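Local coordinates for protein aminofutalosine deaminase (Helicobacter pylori, PDB 7LKK) that catalyses deamination of aminofutalosine in the menaquinone pathway, and probably of adenosine too, as a metal-dependent hydrolase of the amidohydrolase family that holds iron in this structure, at residues Ala74-His79 against Lys370-Asn375; Tyr37-Val40 against Lys44-Glu47; Val155-Leu160 against Glu173-Glu178. All blocks are in the same frame, centred on the assembly; numbering follows the deposited sequence.

Contacts 1 and 3 both lie on barrel strands that carry active-site residues, and each packs its strand on the side away from the site. In contact 1, L372 packs on the strand that delivers H79 to the iron, and the side chain of A78 lies about 12 Å from the bound inhibitor. Contact 3 joins a barrel strand to its outer helix, while E158 on the same strand holds the inhibitor's ribose. The centres of contacts 1 and 3 lie about 20 Å apart. Contact 2, a hairpin away from the site, is centred about 37 Å from the centre of contact 3, yet touches contact 1 where K44 CE lies 4.2 Å from N375 ND2.

Contact 1: Ala74-His79 against Lys370-Asn375; sequences AFINAH and KALALN. With FE (Fe (III) ion), chain E.
L372 divides its two methyl branches between two residues of the first barrel strand. Its CD1 lies on the side chain of A78, 3.6 Å from CB, whereas CD2 meets the branch methyl of I76, with 3.8 Å between L372 CD2 and I76 CG2. The side chains of I76 and L372 run past each other in opposite directions, so that they touch alongside through these methyls. In I76 the chi1 of -69° places CG2 anti to the backbone nitrogen, which turns this methyl, rather than the longer CG1 arm, to the leucine. The contact is small, buried and wholly apolar.

L372 sits where a short helix ends. A373 leaves the helix with a positive phi of 54° in a Schellman motif, and the bond from A373 N back to K370 O, at 3.3 Å, is weak. A371 O accepts a hydrogen bond from H270 NE2. On the strand, N77 turns away from L372 and is held by Q125 and T327. Two residues further along, H79 NE2 binds the iron at 2.1 Å; H81, H221 and D328 complete the protein ligands. H79 and H81 form the HxH signature of the amidohydrolases.

Strand 69-80 thus combines metal binding near its C-terminal end with apolar packing just before it. Helix 366-371 and the turn after it also lie against strands 269-275 and 294-298, with L272 touching L372 and F295 packed against A371. A78 of strand 69-80 in turn touches I297 of strand 294-298.

Contact 2: Tyr37-Val40 against Lys44-Glu47; sequences YGVV and KIVE
V40 and E47 form the antiparallel hydrogen-bonded pair of this hairpin, and V40 also meets V46, the extra residue of a classic beta bulge. The bond from V40 N to E47 O is 2.8 Å long and nearly straight, with an angle of 167° at the hydrogen, and it lies in the plane of the E47 carbonyl. On its other side the pairing is disturbed in the characteristic way: V40 O accepts two N-H groups, one from V46 N at 2.7 Å and one from E47 N at 3.2 Å. Both donors approach from the same face of the V40 carbonyl plane, tilted from it by 22° and 28°, so two successive amides share one acceptor.

The side chains of V40 and E47 start on the same face of the sheet, their CB atoms 4.2 Å apart. E47 then extends away from V40, with CG anti to the backbone nitrogen and the chain stretched beyond it, and its carboxylate finds partners elsewhere: OE1 is hydrogen-bonded to Y58 OH and OE2 forms a salt bridge with K57.

V39 adds a further apolar touch: V39 CG1 meets I45 CG2 at 3.8 Å where the two side chains cross at a slant. Its backbone takes part as well, V39 CA making a CA-H...O contact of 3.5 Å with E47 O.

The hairpin closes one side of a four-stranded mixed sheet well apart from the barrel's metal site. Strand 45-50 is outermost within the chain, strand 37-41 separates it from strand 17-21, and strand 62-66 follows. L54 of helix 51-57 covers the face bearing V40 and E47.

Contact 3: Val155-Leu160 against Glu173-Glu178; sequences VFLEFL and EAKFKE. With MCF ((8R)-3-(5-S-methyl-5-thio-beta-D-ribofuranosyl)-3,6,7,8-tetrahydroimidazo[4,5-d][1,3]diazepin-8-ol), chain J.
E158 OE1 is gripped by two groups: the inhibitor hydroxyl O2S, which donates to it at 2.5 Å, and the side-chain amide ND2 of N138. The setting is a beta-alpha-beta unit of the TIM-barrel fold, in which strand 152-159 is followed by helix 166-180 and strand 187-193. N138 also bonds the inhibitor through OD1, so one amide both contacts the ligand and positions the carboxylate. E158 reaches the ribose as an extended chain, and L160 CD1 packs at 3.8 Å on the terminal thiomethyl carbon C6S.

The residue before E158 faces the other way. L157, with CG anti to its own nitrogen (chi1 -178°), carries CD2 outward onto the helix, where it rests on backbone as much as on side chain: 3.5 Å from F176 N and 3.8 Å from F176 CB. Relative to the phenyl ring of F176, the methyl sits at the edge, near the ring plane. Strand and helix are thus joined across a buried apolar seam, which F176 extends to L191 and L210. At its margin, K175 CB lies 4.0 Å from L157 CD2, while the bent lysine chain leads NZ away to the carbonyl oxygen of H139.

Contact 1: Ala74-His79 against Lys370-Asn375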
ATOM      1  N   ALA A  74     -10.446  12.997  15.236  1.00 19.16           N
ATOM      2  CA  ALA A  74      -9.924  13.421  13.945  1.00 17.82           C
ATOM      3  C   ALA A  74      -8.416  13.203  13.898  1.00 19.86           C
ATOM      4  O   ALA A  74      -7.715  13.307  14.909  1.00 18.07           O
ATOM      5  CB  ALA A  74     -10.257  14.890  13.682  1.00 21.06           C
ATOM      6  N   PHE A  75      -7.916  12.886  12.708  1.00 17.60           N
ATOM      7  CA  PHE A  75      -6.505  12.576  12.560  1.00 17.54           C
ATOM      8  C   PHE A  75      -5.659  13.842  12.633  1.00 15.68           C
ATOM      9  O   PHE A  75      -6.137  14.960  12.424  1.00 17.65           O
ATOM     10  CB  PHE A  75      -6.241  11.871  11.232  1.00 17.39           C
ATOM     11  CG  PHE A  75      -6.790  10.477  11.162  1.00 15.22           C
ATOM     12  CD1 PHE A  75      -6.589   9.584  12.201  1.00 12.21           C
ATOM     13  CD2 PHE A  75      -7.502  10.058  10.050  1.00 18.03           C
ATOM     14  CE1 PHE A  75      -7.093   8.300  12.136  1.00 17.69           C
ATOM     15  CE2 PHE A  75      -8.008   8.775   9.977  1.00 19.38           C
ATOM     16  CZ  PHE A  75      -7.804   7.895  11.023  1.00 18.90           C
ATOM     17  N   ILE A  76      -4.381  13.646  12.937  1.00 16.80           N
ATOM     18  CA  ILE A  76      -3.369  14.690  12.849  1.00 15.42           C
ATOM     19  C   ILE A  76      -2.332  14.231  11.833  1.00 15.22           C
ATOM     20  O   ILE A  76      -1.766  13.138  11.969  1.00 16.63           O
ATOM     21  CB  ILE A  76      -2.717  14.983  14.208  1.00 19.08           C
ATOM     22  CG1 ILE A  76      -3.719  15.646  15.159  1.00 16.70           C
ATOM     23  CG2 ILE A  76      -1.495  15.874  14.027  1.00 19.98           C
ATOM     24  CD1 ILE A  76      -4.487  14.672  16.025  1.00 17.82           C
ATOM     25  N   ASN A  77      -2.101  15.048  10.810  1.00 18.50           N
ATOM     26  CA  ASN A  77      -1.088  14.786   9.788  1.00 17.12           C
ATOM     27  C   ASN A  77       0.044  15.777  10.042  1.00 15.87           C
ATOM     28  O   ASN A  77      -0.020  16.929   9.607  1.00 17.60           O
ATOM     29  CB  ASN A  77      -1.673  14.925   8.384  1.00 17.68           C
ATOM     30  CG  ASN A  77      -0.715  14.454   7.303  1.00 19.54           C
ATOM     31  OD1 ASN A  77       0.353  13.917   7.594  1.00 18.26           O
ATOM     32  ND2 ASN A  77      -1.095  14.656   6.046  1.00 18.13           N
ATOM     33  N   ALA A  78       1.081  15.322  10.746  1.00 16.15           N
ATOM     34  CA  ALA A  78       2.059  16.218  11.352  1.00 18.52           C
ATOM     35  C   ALA A  78       3.119  16.730  10.387  1.00 17.23           C
ATOM     36  O   ALA A  78       3.936  17.564  10.795  1.00 18.00           O
ATOM     37  CB  ALA A  78       2.748  15.519  12.527  1.00 15.85           C
ATOM     38  N   HIS A  79       3.143  16.263   9.138  1.00 17.03           N
ATOM     39  CA  HIS A  79       4.204  16.652   8.211  1.00 16.15           C
ATOM     40  C   HIS A  79       3.696  16.521   6.782  1.00 22.42           C
ATOM     41  O   HIS A  79       3.553  15.405   6.274  1.00 21.90           O
ATOM     42  CB  HIS A  79       5.451  15.797   8.424  1.00 18.43           C
ATOM     43  CG  HIS A  79       6.638  16.249   7.632  1.00 18.73           C
ATOM     44  ND1 HIS A  79       7.472  17.261   8.057  1.00 14.68           N
ATOM     45  CD2 HIS A  79       7.134  15.826   6.444  1.00 19.46           C
ATOM     46  CE1 HIS A  79       8.431  17.442   7.166  1.00 20.31           C
ATOM     47  NE2 HIS A  79       8.248  16.584   6.179  1.00 18.44           N
ATOM     48  N   LYS A 370       0.367  15.372  20.256  1.00 16.41           N
ATOM     49  CA  LYS A 370       1.442  15.743  21.170  1.00 17.07           C
ATOM     50  C   LYS A 370       2.592  16.414  20.430  1.00 18.88           C
ATOM     51  O   LYS A 370       3.197  17.363  20.941  1.00 26.28           O
ATOM     52  CB  LYS A 370       1.939  14.510  21.920  1.00 21.47           C
ATOM     53  CG  LYS A 370       1.036  14.062  23.063  1.00 28.56           C
ATOM     54  CD  LYS A 370       0.527  15.240  23.883  1.00 32.14           C
ATOM     55  CE  LYS A 370      -0.979  15.419  23.739  1.00 38.12           C
ATOM     56  NZ  LYS A 370      -1.580  16.048  24.948  1.00 44.93           N
ATOM     57  N   ALA A 371       2.903  15.939  19.224  1.00 18.28           N
ATOM     58  CA  ALA A 371       3.984  16.543  18.455  1.00 22.48           C
ATOM     59  C   ALA A 371       3.668  17.990  18.093  1.00 21.43           C
ATOM     60  O   ALA A 371       4.551  18.852  18.129  1.00 21.83           O
ATOM     61  CB  ALA A 371       4.257  15.721  17.196  1.00 19.65           C
ATOM     62  N   LEU A 372       2.422  18.275  17.740  1.00 18.81           N
ATOM     63  CA  LEU A 372       2.026  19.617  17.342  1.00 21.28           C
ATOM     64  C   LEU A 372       1.536  20.467  18.516  1.00 19.86           C
ATOM     65  O   LEU A 372       1.074  21.590  18.299  1.00 22.00           O
ATOM     66  CB  LEU A 372       0.948  19.537  16.249  1.00 19.14           C
ATOM     67  CG  LEU A 372       1.428  19.491  14.781  1.00 26.70           C
ATOM     68  CD1 LEU A 372       2.607  18.542  14.552  1.00 24.56           C
ATOM     69  CD2 LEU A 372       0.295  19.164  13.823  1.00 19.21           C
ATOM     70  N   ALA A 373       1.586  19.949  19.750  1.00 20.12           N
ATOM     71  CA  ALA A 373       1.126  20.682  20.940  1.00 25.39           C
ATOM     72  C   ALA A 373      -0.312  21.165  20.752  1.00 23.71           C
ATOM     73  O   ALA A 373      -0.655  22.325  21.021  1.00 19.35           O
ATOM     74  CB  ALA A 373       2.053  21.849  21.281  1.00 24.00           C
ATOM     75  N   LEU A 374      -1.149  20.250  20.281  1.00 19.13           N
ATOM     76  CA  LEU A 374      -2.561  20.451  19.978  1.00 22.70           C
ATOM     77  C   LEU A 374      -3.401  19.778  21.054  1.00 21.68           C
ATOM     78  O   LEU A 374      -3.002  18.734  21.569  1.00 23.85           O
ATOM     79  CB  LEU A 374      -2.832  19.774  18.607  1.00 23.35           C
ATOM     80  CG  LEU A 374      -2.826  20.550  17.282  1.00 31.00           C
ATOM     81  CD1 LEU A 374      -4.087  21.299  16.889  1.00 40.67           C
ATOM     82  CD2 LEU A 374      -1.703  21.628  17.532  1.00 27.07           C
ATOM     83  N   ASN A 375      -4.576  20.338  21.384  1.00 17.92           N
ATOM     84  CA  ASN A 375      -5.416  19.780  22.465  1.00 21.50           C
ATOM     85  C   ASN A 375      -6.477  18.835  21.893  1.00 19.08           C
ATOM     86  O   ASN A 375      -7.685  18.992  22.089  1.00 22.03           O
ATOM     87  CB  ASN A 375      -6.067  20.883  23.300  1.00 22.34           C
ATOM     88  CG  ASN A 375      -6.815  20.343  24.498  1.00 23.26           C
ATOM     89  OD1 ASN A 375      -6.397  19.370  25.114  1.00 23.45           O
ATOM     90  ND2 ASN A 375      -7.920  20.996  24.851  1.00 17.80           N
TER
HETATM   91 FE    FE E 501       9.146  16.739   4.322  1.00 27.30          FE

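Contact 2: Tyr37-Val40 against Lys44-Glu47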
ATOM      1  N   TYR A  37     -20.611   3.251  22.735  1.00 26.03           N
ATOM      2  CA  TYR A  37     -20.299   4.401  23.570  1.00 25.00           C
ATOM      3  C   TYR A  37     -20.634   5.696  22.842  1.00 25.23           C
ATOM      4  O   TYR A  37     -20.806   5.730  21.620  1.00 24.28           O
ATOM      5  CB  TYR A  37     -18.825   4.393  23.985  1.00 26.91           C
ATOM      6  CG  TYR A  37     -18.606   4.026  25.435  1.00 30.17           C
ATOM      7  CD1 TYR A  37     -18.975   2.777  25.917  1.00 32.56           C
ATOM      8  CD2 TYR A  37     -18.033   4.926  26.322  1.00 32.28           C
ATOM      9  CE1 TYR A  37     -18.778   2.433  27.239  1.00 31.50           C
ATOM     10  CE2 TYR A  37     -17.831   4.590  27.651  1.00 31.91           C
ATOM     11  CZ  TYR A  37     -18.209   3.342  28.101  1.00 33.78           C
ATOM     12  OH  TYR A  37     -18.011   3.000  29.420  1.00 43.51           O
ATOM     13  N   GLY A  38     -20.707   6.780  23.618  1.00 26.11           N
ATOM     14  CA  GLY A  38     -21.106   8.064  23.090  1.00 20.75           C
ATOM     15  C   GLY A  38     -20.286   9.180  23.718  1.00 18.95           C
ATOM     16  O   GLY A  38     -19.569   8.971  24.697  1.00 19.97           O
ATOM     17  N   VAL A  39     -20.401  10.361  23.118  1.00 23.43           N
ATOM     18  CA  VAL A  39     -19.636  11.532  23.537  1.00 24.35           C
ATOM     19  C   VAL A  39     -20.562  12.740  23.563  1.00 23.05           C
ATOM     20  O   VAL A  39     -21.268  13.007  22.585  1.00 29.03           O
ATOM     21  CB  VAL A  39     -18.439  11.804  22.604  1.00 24.84           C
ATOM     22  CG1 VAL A  39     -17.751  13.106  22.989  1.00 17.72           C
ATOM     23  CG2 VAL A  39     -17.452  10.645  22.638  1.00 25.53           C
ATOM     24  N   VAL A  40     -20.567  13.463  24.681  1.00 23.13           N
ATOM     25  CA  VAL A  40     -21.213  14.767  24.777  1.00 23.61           C
ATOM     26  C   VAL A  40     -20.154  15.826  24.526  1.00 21.22           C
ATOM     27  O   VAL A  40     -19.064  15.773  25.110  1.00 24.20           O
ATOM     28  CB  VAL A  40     -21.876  14.973  26.150  1.00 27.24           C
ATOM     29  CG1 VAL A  40     -22.580  16.322  26.200  1.00 22.75           C
ATOM     30  CG2 VAL A  40     -22.853  13.854  26.444  1.00 24.37           C
ATOM     31  N   LYS A  44     -15.620  21.552  23.160  1.00 23.84           N
ATOM     32  CA  LYS A  44     -14.731  20.577  23.766  1.00 27.53           C
ATOM     33  C   LYS A  44     -15.520  19.316  24.084  1.00 24.91           C
ATOM     34  O   LYS A  44     -16.754  19.323  24.115  1.00 25.02           O
ATOM     35  CB  LYS A  44     -14.085  21.123  25.048  1.00 24.88           C
ATOM     36  CG  LYS A  44     -13.405  22.477  24.895  1.00 24.66           C
ATOM     37  CD  LYS A  44     -12.152  22.373  24.044  1.00 28.06           C
ATOM     38  CE  LYS A  44     -11.227  23.561  24.279  1.00 27.00           C
ATOM     39  NZ  LYS A  44     -11.556  24.706  23.388  1.00 32.76           N
ATOM     40  N   ILE A  45     -14.792  18.229  24.331  1.00 21.45           N
ATOM     41  CA  ILE A  45     -15.415  16.997  24.804  1.00 23.17           C
ATOM     42  C   ILE A  45     -15.835  17.192  26.253  1.00 25.92           C
ATOM     43  O   ILE A  45     -15.008  17.520  27.113  1.00 24.27           O
ATOM     44  CB  ILE A  45     -14.462  15.806  24.653  1.00 20.66           C
ATOM     45  CG1 ILE A  45     -14.153  15.559  23.176  1.00 21.47           C
ATOM     46  CG2 ILE A  45     -15.064  14.562  25.297  1.00 23.06           C
ATOM     47  CD1 ILE A  45     -12.969  14.650  22.945  1.00 23.31           C
ATOM     48  N   VAL A  46     -17.120  16.998  26.530  1.00 22.68           N
ATOM     49  CA  VAL A  46     -17.687  17.268  27.847  1.00 29.00           C
ATOM     50  C   VAL A  46     -17.794  16.001  28.687  1.00 26.03           C
ATOM     51  O   VAL A  46     -17.406  15.990  29.855  1.00 24.92           O
ATOM     52  CB  VAL A  46     -19.061  17.962  27.704  1.00 25.99           C
ATOM     53  CG1 VAL A  46     -19.756  18.043  29.047  1.00 29.36           C
ATOM     54  CG2 VAL A  46     -18.892  19.351  27.105  1.00 29.79           C
ATOM     55  N   GLU A  47     -18.306  14.919  28.105  1.00 26.00           N
ATOM     56  CA  GLU A  47     -18.531  13.693  28.856  1.00 24.97           C
ATOM     57  C   GLU A  47     -18.511  12.502  27.910  1.00 23.33           C
ATOM     58  O   GLU A  47     -18.947  12.594  26.759  1.00 22.81           O
ATOM     59  CB  GLU A  47     -19.861  13.746  29.618  1.00 26.23           C
ATOM     60  CG  GLU A  47     -20.058  12.614  30.613  1.00 26.07           C
ATOM     61  CD  GLU A  47     -21.264  12.826  31.507  1.00 27.21           C
ATOM     62  OE1 GLU A  47     -21.588  13.996  31.804  1.00 32.81           O
ATOM     63  OE2 GLU A  47     -21.886  11.823  31.915  1.00 29.85           O
TER

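Contact 3: Val155-Leu160 against Glu173-Glu178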
ATOM      1  N   VAL A 155       1.800  25.876  10.801  1.00 19.61           N
ATOM      2  CA  VAL A 155       2.607  26.130   9.613  1.00 19.51           C
ATOM      3  C   VAL A 155       4.056  26.314  10.050  1.00 20.38           C
ATOM      4  O   VAL A 155       4.386  27.268  10.761  1.00 20.91           O
ATOM      5  CB  VAL A 155       2.100  27.345   8.828  1.00 22.79           C
ATOM      6  CG1 VAL A 155       3.096  27.722   7.742  1.00 18.04           C
ATOM      7  CG2 VAL A 155       0.741  27.043   8.220  1.00 24.42           C
ATOM      8  N   PHE A 156       4.913  25.388   9.633  1.00 20.35           N
ATOM      9  CA  PHE A 156       6.349  25.452   9.893  1.00 20.94           C
ATOM     10  C   PHE A 156       7.000  26.181   8.725  1.00 18.95           C
ATOM     11  O   PHE A 156       7.162  25.616   7.641  1.00 18.25           O
ATOM     12  CB  PHE A 156       6.941  24.053  10.048  1.00 18.45           C
ATOM     13  CG  PHE A 156       6.427  23.288  11.238  1.00 19.53           C
ATOM     14  CD1 PHE A 156       5.230  22.592  11.168  1.00 16.26           C
ATOM     15  CD2 PHE A 156       7.159  23.234  12.412  1.00 17.46           C
ATOM     16  CE1 PHE A 156       4.762  21.877  12.257  1.00 20.10           C
ATOM     17  CE2 PHE A 156       6.695  22.522  13.506  1.00 21.50           C
ATOM     18  CZ  PHE A 156       5.496  21.841  13.426  1.00 22.43           C
ATOM     19  N   LEU A 157       7.369  27.442   8.935  1.00 19.77           N
ATOM     20  CA  LEU A 157       8.157  28.163   7.940  1.00 18.16           C
ATOM     21  C   LEU A 157       9.559  27.572   7.916  1.00 18.47           C
ATOM     22  O   LEU A 157      10.306  27.690   8.894  1.00 18.22           O
ATOM     23  CB  LEU A 157       8.198  29.656   8.252  1.00 15.66           C
ATOM     24  CG  LEU A 157       8.969  30.494   7.228  1.00 23.86           C
ATOM     25  CD1 LEU A 157       8.343  30.373   5.846  1.00 25.65           C
ATOM     26  CD2 LEU A 157       9.054  31.949   7.658  1.00 23.30           C
ATOM     27  N   GLU A 158       9.920  26.940   6.804  1.00 19.04           N
ATOM     28  CA  GLU A 158      11.127  26.132   6.714  1.00 21.40           C
ATOM     29  C   GLU A 158      12.255  26.935   6.082  1.00 21.78           C
ATOM     30  O   GLU A 158      12.089  27.505   4.998  1.00 18.24           O
ATOM     31  CB  GLU A 158      10.866  24.867   5.899  1.00 18.15           C
ATOM     32  CG  GLU A 158      12.102  24.038   5.631  1.00 20.79           C
ATOM     33  CD  GLU A 158      11.797  22.817   4.792  1.00 24.20           C
ATOM     34  OE1 GLU A 158      11.508  22.980   3.589  1.00 27.48           O
ATOM     35  OE2 GLU A 158      11.840  21.694   5.339  1.00 24.88           O
ATOM     36  N   PHE A 159      13.403  26.958   6.751  1.00 20.48           N
ATOM     37  CA  PHE A 159      14.553  27.716   6.283  1.00 21.64           C
ATOM     38  C   PHE A 159      15.465  26.835   5.441  1.00 20.34           C
ATOM     39  O   PHE A 159      15.761  25.694   5.813  1.00 21.18           O
ATOM     40  CB  PHE A 159      15.327  28.305   7.463  1.00 18.81           C
ATOM     41  CG  PHE A 159      16.522  29.106   7.052  1.00 22.63           C
ATOM     42  CD1 PHE A 159      16.381  30.424   6.661  1.00 29.87           C
ATOM     43  CD2 PHE A 159      17.785  28.538   7.041  1.00 22.01           C
ATOM     44  CE1 PHE A 159      17.477  31.166   6.272  1.00 34.38           C
ATOM     45  CE2 PHE A 159      18.884  29.272   6.650  1.00 30.56           C
ATOM     46  CZ  PHE A 159      18.728  30.587   6.267  1.00 33.55           C
ATOM     47  N   LEU A 160      15.909  27.372   4.307  1.00 16.81           N
ATOM     48  CA  LEU A 160      16.894  26.744   3.438  1.00 24.76           C
ATOM     49  C   LEU A 160      18.068  27.696   3.258  1.00 20.50           C
ATOM     50  O   LEU A 160      17.870  28.896   3.059  1.00 23.25           O
ATOM     51  CB  LEU A 160      16.297  26.402   2.062  1.00 24.56           C
ATOM     52  CG  LEU A 160      15.440  25.150   1.844  1.00 25.44           C
ATOM     53  CD1 LEU A 160      16.313  23.907   1.865  1.00 29.61           C
ATOM     54  CD2 LEU A 160      14.301  25.033   2.843  1.00 28.64           C
ATOM     55  N   GLU A 173      13.555  36.281   8.864  1.00 26.09           N
ATOM     56  CA  GLU A 173      12.870  36.814  10.041  1.00 28.23           C
ATOM     57  C   GLU A 173      11.635  37.607   9.661  1.00 28.97           C
ATOM     58  O   GLU A 173      10.625  37.619  10.385  1.00 26.81           O
ATOM     59  CB  GLU A 173      13.745  37.834  10.783  1.00 30.69           C
ATOM     60  CG  GLU A 173      14.648  37.589  12.088  1.00 41.15           C
ATOM     61  CD  GLU A 173      15.916  38.471  11.991  1.00 45.22           C
ATOM     62  OE1 GLU A 173      16.680  38.597  12.984  1.00 58.67           O
ATOM     63  OE2 GLU A 173      16.239  38.888  10.901  1.00 42.44           O
ATOM     64  N   ALA A 174      11.713  38.295   8.535  1.00 30.25           N
ATOM     65  CA  ALA A 174      10.596  39.126   8.119  1.00 29.98           C
ATOM     66  C   ALA A 174       9.455  38.285   7.577  1.00 24.83           C
ATOM     67  O   ALA A 174       8.278  38.612   7.781  1.00 27.36           O
ATOM     68  CB  ALA A 174      11.053  40.160   7.087  1.00 27.38           C
ATOM     69  N   LYS A 175       9.779  37.192   6.890  1.00 28.31           N
ATOM     70  CA  LYS A 175       8.726  36.298   6.418  1.00 24.78           C
ATOM     71  C   LYS A 175       8.001  35.635   7.586  1.00 23.70           C
ATOM     72  O   LYS A 175       6.780  35.441   7.541  1.00 23.12           O
ATOM     73  CB  LYS A 175       9.310  35.247   5.471  1.00 24.01           C
ATOM     74  CG  LYS A 175       8.307  34.672   4.490  1.00 24.72           C
ATOM     75  CD  LYS A 175       7.938  35.690   3.422  1.00 37.45           C
ATOM     76  CE  LYS A 175       6.858  35.155   2.491  1.00 37.42           C
ATOM     77  NZ  LYS A 175       7.421  34.359   1.365  1.00 41.17           N
ATOM     78  N   PHE A 176       8.737  35.292   8.647  1.00 24.38           N
ATOM     79  CA  PHE A 176       8.110  34.677   9.811  1.00 22.95           C
ATOM     80  C   PHE A 176       7.201  35.660  10.537  1.00 26.12           C
ATOM     81  O   PHE A 176       6.132  35.276  11.023  1.00 23.81           O
ATOM     82  CB  PHE A 176       9.179  34.137  10.758  1.00 22.38           C
ATOM     83  CG  PHE A 176       8.620  33.437  11.965  1.00 24.92           C
ATOM     84  CD1 PHE A 176       7.836  32.301  11.825  1.00 24.23           C
ATOM     85  CD2 PHE A 176       8.873  33.916  13.240  1.00 29.03           C
ATOM     86  CE1 PHE A 176       7.320  31.654  12.936  1.00 22.79           C
ATOM     87  CE2 PHE A 176       8.359  33.277  14.353  1.00 27.36           C
ATOM     88  CZ  PHE A 176       7.581  32.144  14.200  1.00 25.49           C
ATOM     89  N   LYS A 177       7.607  36.932  10.621  1.00 24.80           N
ATOM     90  CA  LYS A 177       6.732  37.952  11.193  1.00 27.48           C
ATOM     91  C   LYS A 177       5.432  38.051  10.407  1.00 26.52           C
ATOM     92  O   LYS A 177       4.357  38.262  10.983  1.00 25.25           O
ATOM     93  CB  LYS A 177       7.454  39.300  11.223  1.00 28.86           C
ATOM     94  CG  LYS A 177       6.556  40.487  11.516  1.00 33.99           C
ATOM     95  CD  LYS A 177       6.171  40.534  12.984  1.00 33.61           C
ATOM     96  CE  LYS A 177       5.808  41.947  13.414  1.00 40.62           C
ATOM     97  NZ  LYS A 177       5.621  42.053  14.887  1.00 42.91           N
ATOM     98  N   GLU A 178       5.514  37.890   9.086  1.00 24.42           N
ATOM     99  CA  GLU A 178       4.318  37.872   8.252  1.00 25.12           C
ATOM    100  C   GLU A 178       3.421  36.694   8.611  1.00 27.63           C
ATOM    101  O   GLU A 178       2.192  36.825   8.645  1.00 26.25           O
ATOM    102  CB  GLU A 178       4.734  37.814   6.782  1.00 29.37           C
ATOM    103  CG  GLU A 178       3.610  37.810   5.770  1.00 33.97           C
ATOM    104  CD  GLU A 178       4.137  37.849   4.348  1.00 35.54           C
ATOM    105  OE1 GLU A 178       5.303  38.261   4.162  1.00 36.22           O
ATOM    106  OE2 GLU A 178       3.396  37.464   3.420  1.00 39.57           O
TER
HETATM  107  O8  MCF J 506      10.523  15.699   3.390  1.00 30.79           O
HETATM  108  C8  MCF J 506      10.408  15.401   2.022  1.00 28.39           C
HETATM  109  C7  MCF J 506      11.634  14.681   1.472  1.00 25.65           C
HETATM  110  N6  MCF J 506      12.829  15.103   2.159  1.00 25.30           N
HETATM  111  C5  MCF J 506      13.101  16.515   2.312  1.00 26.51           C
HETATM  112  N4  MCF J 506      12.255  17.607   1.842  1.00 24.69           N
HETATM  113  C10 MCF J 506      10.977  17.674   1.090  1.00 25.35           C
HETATM  114  C9  MCF J 506      10.063  16.641   1.170  1.00 24.50           C
HETATM  115  N1  MCF J 506       9.024  16.966   0.415  1.00 26.38           N
HETATM  116  C2  MCF J 506       9.228  18.166  -0.126  1.00 26.43           C
HETATM  117  N3  MCF J 506      10.419  18.598   0.299  1.00 23.54           N
HETATM  118  C1S MCF J 506      11.000  19.912  -0.114  1.00 29.09           C
HETATM  119  C2S MCF J 506      11.668  20.693   1.042  1.00 28.97           C
HETATM  120  O2S MCF J 506      10.741  21.411   1.738  1.00 23.50           O
HETATM  121  O4S MCF J 506      11.949  19.726  -0.952  1.00 27.92           O
HETATM  122  C4S MCF J 506      12.932  21.005  -0.807  1.00 29.99           C
HETATM  123  C3S MCF J 506      12.615  21.625   0.294  1.00 29.79           C
HETATM  124  O3S MCF J 506      11.902  22.909  -0.044  1.00 30.91           O
HETATM  125  C5S MCF J 506      14.373  20.529  -0.752  1.00 31.10           C
HETATM  126  S5S MCF J 506      15.462  21.797  -1.461  1.00 38.43           S
HETATM  127  C6S MCF J 506      17.162  21.510  -0.893  1.00 34.28           C